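Local atomic coordinates of response regulator receiver domain protein (CheY-like) (Methylobacillus flagellatus KT, PDB entry 3I42), a protein that probably acts as a phosphorylation-controlled receiver module of a two-component signalling system, as other CheY-like response regulator domains do. Residues A[67-70]-A[71-74]; A[41-45]-A[46-50]; A[51-54]-A[55-59]; A[89-92]-A[93-97]. All blocks are in the same frame, centred on the assembly; numbering follows the deposited sequence.

Interaction 1 of 4, residues A[67-70]-A[71-74]; sequences KQLR and ALPM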
loop_
_atom_site.group_PDB
_atom_site.type_symbol
_atom_site.label_atom_id
_atom_site.label_comp_id
_atom_site.label_asym_id
_atom_site.label_seq_id
_atom_site.Cartn_x
_atom_site.Cartn_y
_atom_site.Cartn_z
ATOM N N LYS A 67 -0.692 13.283 -4.173
ATOM C CA LYS A 67 -1.568 13.332 -5.355
ATOM C C LYS A 67 -1.135 14.394 -6.334
ATOM O O LYS A 67 -1.171 14.140 -7.531
ATOM C CB LYS A 67 -3.004 13.613 -4.973
ATOM C CG LYS A 67 -3.670 12.530 -4.220
ATOM C CD LYS A 67 -5.087 12.975 -3.843
ATOM C CE LYS A 67 -5.805 11.869 -3.099
ATOM N NZ LYS A 67 -6.728 12.454 -2.069
ATOM N N GLN A 68 -0.716 15.569 -5.846
ATOM C CA GLN A 68 -0.179 16.625 -6.739
ATOM C C GLN A 68 1.136 16.245 -7.390
ATOM O O GLN A 68 1.316 16.430 -8.599
ATOM C CB GLN A 68 0.042 17.984 -6.044
ATOM C CG GLN A 68 -0.997 18.486 -5.017
ATOM C CD GLN A 68 -2.444 18.369 -5.482
ATOM O OE1 GLN A 68 -2.798 18.890 -6.535
ATOM N NE2 GLN A 68 -3.297 17.700 -4.677
ATOM N N LEU A 69 2.077 15.746 -6.588
ATOM C CA LEU A 69 3.419 15.395 -7.083
ATOM C C LEU A 69 3.388 14.283 -8.125
ATOM O O LEU A 69 4.109 14.350 -9.127
ATOM C CB LEU A 69 4.348 14.998 -5.919
ATOM C CG LEU A 69 4.587 16.012 -4.801
ATOM C CD1 LEU A 69 5.475 15.405 -3.685
ATOM C CD2 LEU A 69 5.218 17.296 -5.336
ATOM N N ARG A 70 2.547 13.279 -7.901
ATOM C CA ARG A 70 2.349 12.216 -8.882
ATOM C C ARG A 70 1.850 12.730 -10.236
ATOM O O ARG A 70 2.120 12.119 -11.276
ATOM C CB ARG A 70 1.353 11.193 -8.367
ATOM C CG ARG A 70 1.939 10.192 -7.379
ATOM C CD ARG A 70 1.014 8.986 -7.217
ATOM N NE ARG A 70 1.547 8.039 -6.243
ATOM C CZ ARG A 70 2.560 7.208 -6.482
ATOM N NH1 ARG A 70 3.174 7.198 -7.674
ATOM N NH2 ARG A 70 2.972 6.400 -5.517
ATOM N N ALA A 71 1.097 13.833 -10.212
ATOM C CA ALA A 71 0.496 14.382 -11.426
ATOM C C ALA A 71 1.435 15.336 -12.159
ATOM O O ALA A 71 1.149 15.733 -13.271
ATOM C CB ALA A 71 -0.856 15.068 -11.112
ATOM N N LEU A 72 2.551 15.712 -11.551
ATOM C CA LEU A 72 3.546 16.506 -12.257
ATOM C C LEU A 72 4.154 15.721 -13.416
ATOM O O LEU A 72 4.204 14.480 -13.370
ATOM C CB LEU A 72 4.646 16.961 -11.318
ATOM C CG LEU A 72 4.329 18.148 -10.438
ATOM C CD1 LEU A 72 5.397 18.273 -9.357
ATOM C CD2 LEU A 72 4.273 19.406 -11.276
ATOM N N PRO A 73 4.607 16.430 -14.474
ATOM C CA PRO A 73 5.265 15.693 -15.538
ATOM C C PRO A 73 6.675 15.351 -15.077
ATOM O O PRO A 73 7.498 16.254 -14.800
ATOM C CB PRO A 73 5.300 16.684 -16.714
ATOM C CG PRO A 73 4.697 17.974 -16.212
ATOM C CD PRO A 73 4.670 17.883 -14.712
ATOM N N MET A 74 6.916 14.050 -14.961
ATOM C CA MET A 74 8.193 13.521 -14.562
ATOM C C MET A 74 8.728 12.678 -15.709
ATOM O O MET A 74 8.023 11.808 -16.252
ATOM C CB MET A 74 8.034 12.650 -13.314
ATOM C CG MET A 74 8.050 13.408 -11.995
ATOM S SD MET A 74 7.580 12.324 -10.621
ATOM C CE MET A 74 5.801 12.129 -10.916
#

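Interaction 2 of 4, residues A[41-45]-A[46-50]; sequences HAMST and RGYDA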
loop_
_atom_site.group_PDB
_atom_site.type_symbol
_atom_site.label_atom_id
_atom_site.label_comp_id
_atom_site.label_asym_id
_atom_site.label_seq_id
_atom_site.Cartn_x
_atom_site.Cartn_y
_atom_site.Cartn_z
ATOM N N HIS A 41 7.598 23.066 -6.300
ATOM C CA HIS A 41 8.670 23.773 -7.028
ATOM C C HIS A 41 9.917 22.935 -7.212
ATOM O O HIS A 41 10.514 22.966 -8.294
ATOM C CB HIS A 41 9.026 25.108 -6.379
ATOM C CG HIS A 41 7.923 26.121 -6.453
ATOM N ND1 HIS A 41 7.362 26.699 -5.330
ATOM C CD2 HIS A 41 7.258 26.643 -7.515
ATOM C CE1 HIS A 41 6.405 27.537 -5.698
ATOM N NE2 HIS A 41 6.321 27.521 -7.018
ATOM N N ALA A 42 10.305 22.172 -6.176
ATOM C CA ALA A 42 11.496 21.295 -6.256
ATOM C C ALA A 42 11.318 20.167 -7.264
ATOM O O ALA A 42 12.229 19.840 -8.021
ATOM C CB ALA A 42 11.875 20.736 -4.875
ATOM N N MET A 43 10.138 19.570 -7.283
ATOM C CA MET A 43 9.901 18.432 -8.171
ATOM C C MET A 43 9.685 18.860 -9.619
ATOM O O MET A 43 9.829 18.047 -10.539
ATOM C CB MET A 43 8.725 17.619 -7.667
ATOM C CG MET A 43 9.085 16.847 -6.436
ATOM S SD MET A 43 8.908 15.111 -6.674
ATOM C CE MET A 43 9.534 14.786 -8.316
ATOM N N SER A 44 9.326 20.132 -9.800
ATOM C CA SER A 44 9.305 20.769 -11.113
ATOM C C SER A 44 10.701 20.667 -11.700
ATOM O O SER A 44 10.919 20.012 -12.718
ATOM C CB SER A 44 8.959 22.269 -11.010
ATOM O OG SER A 44 7.631 22.506 -10.578
ATOM N N THR A 45 11.644 21.304 -11.022
ATOM C CA THR A 45 12.955 21.562 -11.588
ATOM C C THR A 45 13.892 20.347 -11.562
ATOM O O THR A 45 14.668 20.141 -12.508
ATOM C CB THR A 45 13.611 22.789 -10.899
ATOM O OG1 THR A 45 13.955 22.447 -9.549
ATOM C CG2 THR A 45 12.647 23.990 -10.887
ATOM N N ARG A 46 13.838 19.554 -10.491
ATOM C CA ARG A 46 14.749 18.411 -10.340
ATOM C C ARG A 46 13.982 17.094 -10.252
ATOM O O ARG A 46 12.847 17.061 -9.769
ATOM C CB ARG A 46 15.623 18.554 -9.088
ATOM C CG ARG A 46 16.030 19.982 -8.690
ATOM C CD ARG A 46 17.492 20.031 -8.193
ATOM N NE ARG A 46 17.897 18.813 -7.462
ATOM C CZ ARG A 46 19.144 18.523 -7.066
ATOM N NH1 ARG A 46 19.376 17.388 -6.412
ATOM N NH2 ARG A 46 20.160 19.354 -7.314
ATOM N N GLY A 47 14.609 16.012 -10.709
ATOM C CA GLY A 47 14.033 14.661 -10.607
ATOM C C GLY A 47 14.589 13.968 -9.374
ATOM O O GLY A 47 15.723 14.224 -8.971
ATOM N N TYR A 48 13.782 13.117 -8.763
ATOM C CA TYR A 48 14.181 12.394 -7.575
ATOM C C TYR A 48 13.804 10.959 -7.724
ATOM O O TYR A 48 12.806 10.639 -8.352
ATOM C CB TYR A 48 13.502 12.975 -6.346
ATOM C CG TYR A 48 13.995 14.358 -6.034
ATOM C CD1 TYR A 48 15.217 14.551 -5.367
ATOM C CD2 TYR A 48 13.270 15.477 -6.421
ATOM C CE1 TYR A 48 15.693 15.833 -5.094
ATOM C CE2 TYR A 48 13.743 16.773 -6.162
ATOM C CZ TYR A 48 14.937 16.944 -5.497
ATOM O OH TYR A 48 15.392 18.220 -5.221
ATOM N N ASP A 49 14.603 10.084 -7.130
ATOM C CA ASP A 49 14.285 8.679 -7.106
ATOM C C ASP A 49 13.301 8.352 -5.987
ATOM O O ASP A 49 12.490 7.443 -6.125
ATOM C CB ASP A 49 15.576 7.864 -6.926
ATOM C CG ASP A 49 16.600 8.140 -8.038
ATOM O OD1 ASP A 49 16.422 7.598 -9.153
ATOM O OD2 ASP A 49 17.559 8.908 -7.803
ATOM N N ALA A 50 13.424 9.066 -4.860
ATOM C CA ALA A 50 12.576 8.824 -3.684
ATOM C C ALA A 50 12.190 10.147 -3.048
ATOM O O ALA A 50 13.008 11.045 -2.921
ATOM C CB ALA A 50 13.290 7.949 -2.667
#

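Interaction 3 of 4, residues A[51-54]-A[55-59]; sequences VFID and LNLPD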
loop_
_atom_site.group_PDB
_atom_site.type_symbol
_atom_site.label_atom_id
_atom_site.label_comp_id
_atom_site.label_asym_id
_atom_site.label_seq_id
_atom_site.Cartn_x
_atom_site.Cartn_y
_atom_site.Cartn_z
ATOM N N VAL A 51 10.927 10.259 -2.666
ATOM C CA VAL A 51 10.423 11.467 -2.035
ATOM C C VAL A 51 9.799 11.058 -0.704
ATOM O O VAL A 51 8.898 10.208 -0.674
ATOM C CB VAL A 51 9.389 12.197 -2.955
ATOM C CG1 VAL A 51 8.784 13.433 -2.277
ATOM C CG2 VAL A 51 10.022 12.576 -4.308
ATOM N N PHE A 52 10.279 11.648 0.391
ATOM C CA PHE A 52 9.779 11.305 1.743
ATOM C C PHE A 52 8.903 12.415 2.228
ATOM O O PHE A 52 9.369 13.551 2.342
ATOM C CB PHE A 52 10.909 11.073 2.760
ATOM C CG PHE A 52 11.825 9.947 2.374
ATOM C CD1 PHE A 52 11.640 8.683 2.905
ATOM C CD2 PHE A 52 12.871 10.172 1.481
ATOM C CE1 PHE A 52 12.455 7.637 2.554
ATOM C CE2 PHE A 52 13.717 9.138 1.102
ATOM C CZ PHE A 52 13.502 7.854 1.630
ATOM N N ILE A 53 7.636 12.091 2.486
ATOM C CA ILE A 53 6.652 13.125 2.820
ATOM C C ILE A 53 6.099 12.925 4.221
ATOM O O ILE A 53 5.454 11.918 4.489
ATOM C CB ILE A 53 5.476 13.158 1.792
ATOM C CG1 ILE A 53 5.973 13.531 0.400
ATOM C CG2 ILE A 53 4.411 14.176 2.205
ATOM C CD1 ILE A 53 5.086 13.011 -0.711
ATOM N N ASP A 54 6.352 13.887 5.107
ATOM C CA ASP A 54 5.668 13.954 6.378
ATOM C C ASP A 54 4.182 14.115 6.137
ATOM O O ASP A 54 3.759 14.876 5.258
ATOM C CB ASP A 54 6.212 15.119 7.202
ATOM C CG ASP A 54 5.891 14.985 8.697
ATOM O OD1 ASP A 54 4.695 14.884 9.077
ATOM O OD2 ASP A 54 6.855 14.975 9.494
ATOM N N LEU A 55 3.365 13.395 6.889
ATOM C CA LEU A 55 1.942 13.429 6.603
ATOM C C LEU A 55 1.280 14.684 7.178
ATOM O O LEU A 55 0.126 14.992 6.837
ATOM C CB LEU A 55 1.240 12.150 7.074
ATOM C CG LEU A 55 1.581 10.864 6.338
ATOM C CD1 LEU A 55 0.681 9.731 6.818
ATOM C CD2 LEU A 55 1.475 10.984 4.826
ATOM N N ASN A 56 2.030 15.414 8.013
ATOM C CA ASN A 56 1.582 16.637 8.671
ATOM C C ASN A 56 2.410 17.794 8.186
ATOM O O ASN A 56 3.532 17.951 8.611
ATOM C CB ASN A 56 1.842 16.544 10.180
ATOM C CG ASN A 56 0.837 15.671 10.915
ATOM O OD1 ASN A 56 -0.365 15.687 10.617
ATOM N ND2 ASN A 56 1.325 14.921 11.917
ATOM N N LEU A 57 1.875 18.629 7.319
ATOM C CA LEU A 57 2.682 19.700 6.767
ATOM C C LEU A 57 2.047 21.061 7.080
ATOM O O LEU A 57 0.875 21.109 7.434
ATOM C CB LEU A 57 2.877 19.478 5.272
ATOM C CG LEU A 57 3.876 18.393 4.899
ATOM C CD1 LEU A 57 3.747 18.080 3.416
ATOM C CD2 LEU A 57 5.314 18.852 5.250
ATOM N N PRO A 58 2.829 22.161 7.003
ATOM C CA PRO A 58 2.172 23.396 7.392
ATOM C C PRO A 58 1.005 23.763 6.438
ATOM O O PRO A 58 -0.083 24.118 6.913
ATOM C CB PRO A 58 3.294 24.446 7.323
ATOM C CG PRO A 58 4.586 23.672 7.067
ATOM C CD PRO A 58 4.209 22.367 6.509
ATOM N N ASP A 59 1.218 23.624 5.129
ATOM C CA ASP A 59 0.283 24.143 4.116
ATOM C C ASP A 59 -0.625 23.085 3.449
ATOM O O ASP A 59 -1.323 23.403 2.471
ATOM C CB ASP A 59 1.075 24.876 3.011
ATOM C CG ASP A 59 2.213 24.012 2.425
ATOM O OD1 ASP A 59 2.615 22.992 3.059
ATOM O OD2 ASP A 59 2.717 24.363 1.336
#

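Interaction 4 of 4, residues A[89-92]-A[93-97]; sequences NDLG and KEACE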
loop_
_atom_site.group_PDB
_atom_site.type_symbol
_atom_site.label_atom_id
_atom_site.label_comp_id
_atom_site.label_asym_id
_atom_site.label_seq_id
_atom_site.Cartn_x
_atom_site.Cartn_y
_atom_site.Cartn_z
ATOM N N ASN A 89 -4.056 5.499 12.408
ATOM C CA ASN A 89 -4.773 6.784 12.448
ATOM C C ASN A 89 -4.567 7.634 11.198
ATOM O O ASN A 89 -5.506 8.291 10.717
ATOM C CB ASN A 89 -4.356 7.588 13.694
ATOM C CG ASN A 89 -4.220 6.714 14.950
ATOM O OD1 ASN A 89 -5.219 6.258 15.519
ATOM N ND2 ASN A 89 -2.976 6.478 15.383
ATOM N N ASP A 90 -3.341 7.600 10.675
ATOM C CA ASP A 90 -2.936 8.489 9.590
ATOM C C ASP A 90 -3.012 7.852 8.182
ATOM O O ASP A 90 -3.106 8.582 7.180
ATOM C CB ASP A 90 -1.542 9.081 9.880
ATOM N N LEU A 91 -3.006 6.513 8.101
ATOM C CA LEU A 91 -2.991 5.820 6.797
ATOM C C LEU A 91 -4.293 5.113 6.489
ATOM O O LEU A 91 -4.509 3.995 6.934
ATOM C CB LEU A 91 -1.865 4.793 6.730
ATOM C CG LEU A 91 -0.438 5.262 6.976
ATOM C CD1 LEU A 91 0.384 4.072 7.350
ATOM C CD2 LEU A 91 0.137 5.938 5.751
ATOM N N GLY A 92 -5.159 5.746 5.718
ATOM C CA GLY A 92 -6.352 5.061 5.265
ATOM C C GLY A 92 -6.150 4.396 3.925
ATOM O O GLY A 92 -5.023 4.146 3.485
ATOM N N LYS A 93 -7.267 4.121 3.269
ATOM C CA LYS A 93 -7.311 3.457 1.970
ATOM C C LYS A 93 -6.490 4.133 0.853
ATOM O O LYS A 93 -5.747 3.459 0.138
ATOM C CB LYS A 93 -8.776 3.345 1.546
ATOM C CG LYS A 93 -8.969 2.637 0.266
ATOM C CD LYS A 93 -10.435 2.516 -0.027
ATOM C CE LYS A 93 -10.607 1.791 -1.337
ATOM N NZ LYS A 93 -9.963 2.555 -2.436
ATOM N N GLU A 94 -6.671 5.448 0.691
ATOM C CA GLU A 94 -5.968 6.240 -0.331
ATOM C C GLU A 94 -4.465 6.362 -0.055
ATOM O O GLU A 94 -3.670 6.357 -0.977
ATOM C CB GLU A 94 -6.593 7.641 -0.473
ATOM C CG GLU A 94 -7.731 7.735 -1.501
ATOM C CD GLU A 94 -7.784 9.106 -2.206
ATOM O OE1 GLU A 94 -7.931 10.138 -1.480
ATOM O OE2 GLU A 94 -7.670 9.145 -3.473
ATOM N N ALA A 95 -4.090 6.465 1.215
ATOM C CA ALA A 95 -2.671 6.487 1.602
ATOM C C ALA A 95 -1.967 5.174 1.251
ATOM O O ALA A 95 -0.892 5.175 0.666
ATOM C CB ALA A 95 -2.515 6.820 3.081
ATOM N N CYS A 96 -2.584 4.054 1.600
ATOM C CA CYS A 96 -2.147 2.747 1.107
ATOM C C CYS A 96 -1.966 2.730 -0.420
ATOM O O CYS A 96 -0.969 2.206 -0.938
ATOM C CB CYS A 96 -3.148 1.675 1.532
ATOM S SG CYS A 96 -3.183 1.334 3.319
ATOM N N GLU A 97 -2.895 3.351 -1.145
ATOM C CA GLU A 97 -2.845 3.281 -2.606
ATOM C C GLU A 97 -1.801 4.199 -3.221
ATOM O O GLU A 97 -1.156 3.824 -4.198
ATOM C CB GLU A 97 -4.226 3.541 -3.197
ATOM C CG GLU A 97 -5.233 2.468 -2.790
ATOM C CD GLU A 97 -6.644 2.774 -3.216
ATOM O OE1 GLU A 97 -6.953 3.969 -3.353
ATOM O OE2 GLU A 97 -7.443 1.826 -3.403
#

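Interaction 1 of 4, residues A[67-70]-A[71-74]
The Leu69 carbonyl is approached from both sides of its plane. Leu72 N hydrogen-bonds to Leu69 O at 3.2 Å, from steeply above one face (69° out of the plane), and Leu72 CB follows it on that same side. On the other side, and much nearer the plane, the Met74 methyl carbon CE lies 3.3 Å from Leu69 O. A bend at the last torsion of Met74 (chi3 -73°) curls the methyl back toward the helix, where it also nears the Arg70 carbonyl. One residue earlier, Gln68 O accepts two weak bonds, from Ala71 N at 3.1 Å and Leu72 N at 3.3 Å. Leu72 N is thus divided between two acceptors and Gln68 O between two N-H groups, a worked example of the regular i to i+4 pattern giving way at the end of helix 62-71. Leu69 and Leu72 run alongside each other in the same direction, with Leu69 CD2 4.1 Å from Leu72 CD1. Replacing Leu72 with an alanine would probably open a gap beside Leu69 CD2 and strip cover from Leu40 and Met43. At its polar end Arg70 forms a salt bridge with Asp100 and a hydrogen bond to the Leu98 carbonyl. Leu69 is buried against Val51 and Ile53 of strand 50-54 and Phe80 of strand 79-84, and both leucines touch Leu40 of helix 36-45.

Interaction 2 of 4, residues A[41-45]-A[46-50]
Ala42 O is held by two donors, one in the last residue of its helix and one just past it. Arg46 N supplies the firm bond, 3.0 Å from Ala42 O and nearly straight at 163°; Thr45 OG1 adds a weak one at 3.5 Å from the same oxygen. With its hydroxyl set between the backbone N and the carbonyl carbon (chi1 70°), Thr45 can turn OG1 back to that acceptor. The Tyr48 ring brings an edge to this carbonyl, its CE2 lying 3.9 Å from Ala42 O near the ring plane. Met43 CE meets the same ring at the edge too, 4.2 Å from Tyr48 CD2. These contacts fold the loop back on the helix within a beta-alpha-beta crossover, in which helix 36-45 leads from strand 28-33 to strand 50-54, the middle strand of the parallel receiver sheet. Tyr48 and Met43 both rest on Leu7 of strand 4-9, so the ring is wedged between helix end and sheet. Its hydroxyl has its main partner in Asp31, with Arg46 NE as a weak donor 3.4 Å from Tyr48 OH. The Arg46 chain, bent twice on the way, stays at the exposed surface, where its guanidinium forms a long, weak ion pair with Asp31.

Interaction 3 of 4, residues A[51-54]-A[55-59]
Leu57 lays its branched end against the backbone carbonyl of Asp54, with Leu57 CG 3.5 Å from Asp54 O and CD1 close behind. That same CD1 reaches Ile53 CG2 at 4.1 Å, the two side chains crossing at about a right angle. An apolar cover thus closes over the end of strand 50-54 just where the chain turns away: Ile53 also packs on Val66 and Leu69 of helix 62-71, and Leu57 on Leu65 of that helix. The turn itself is fixed by a polar bond. Asp54 OD1 accepts from Asn56 N at 2.9 Å and 160°, through the lone pair directed away from the other oxygen, which makes this an Asx turn. Swung anti to the backbone N (chi1 -161°), the Asp54 carboxylate lies along the path of the following loop and meets its N-H. Asn56 CB touches the same oxygen, 3.5 Å from Asp54 OD1. The second oxygen, OD2, forms a salt bridge with Lys105 and lies close to Glu10, a gathering that resembles the acidic pocket of CheY-type receivers. An alanine at Asp54 would probably leave Asn56 N without its side-chain acceptor and Lys105 without its carboxylate mate, freeing the turn to shift. Asp54 is the predicted site of phosphorylation and is unmodified here. Held by a backbone N-H at one oxygen and a lysine at the other, its carboxylate is restrained in rotation, consistent with an acceptor kept ready for a phosphoryl group.

Interaction 4 of 4, residues A[89-92]-A[93-97]
Around Gly92 O, Ala95 and Cys96 crowd in from the first turn of helix 93-98. Cys96 N gives Gly92 O an almost straight bond, 3.1 Å long at 178°, the opening hydrogen bond of a helix whose N-cap residue is Gly92. Cys96 SG also lies 3.4 Å from Gly92 O, and Ala95 CB stands 3.7 Å from the same oxygen. Ala95 CB also packs against Leu91 CD2 at 3.9 Å, with Leu91 resting in turn on Leu55 and on Ala82 of strand 79-84. Along the looser, outer side of the helix, Lys93, its chain anti to the backbone N (chi1 -178°) and extended until a final bend, arches over one turn to Glu97, and NZ meets Glu97 OE2 at 2.8 Å from above the carboxylate plane. Glu97 is exposed, yet the second subunit borders this salt bridge, its Glu104 packing on Lys93 and its Tyr102 on Glu97. At the first turn, Cys96 SG is joined by a disulfide to Cys96 of that subunit, while Leu91 packs on its Gly92. The start of the helix is thus a covalent link between the two copies, though the geometry cannot say whether it forms in the cell.

Followed from the N terminus, the contacts come in series, none nesting in or crossing another. Interaction 2 closes the bend from helix 36-45 into strand 50-54; interaction 3 turns the chain out of that strand; interaction 1 ends helix 62-71; interaction 4 starts helix 93-98. Packing joins the first three: Met43 meets Leu69, Leu72 and Met74 and also Val51, while Leu69 reaches Ile53. Leu55 then carries interaction 3 to Asp90 and Leu91 of interaction 4, and a Lys67-Glu94 salt bridge links interactions 1 and 4. Interactions 2 and 4, on opposite sides of the chain's centre, do not touch, their nearest atoms about 14 Å apart.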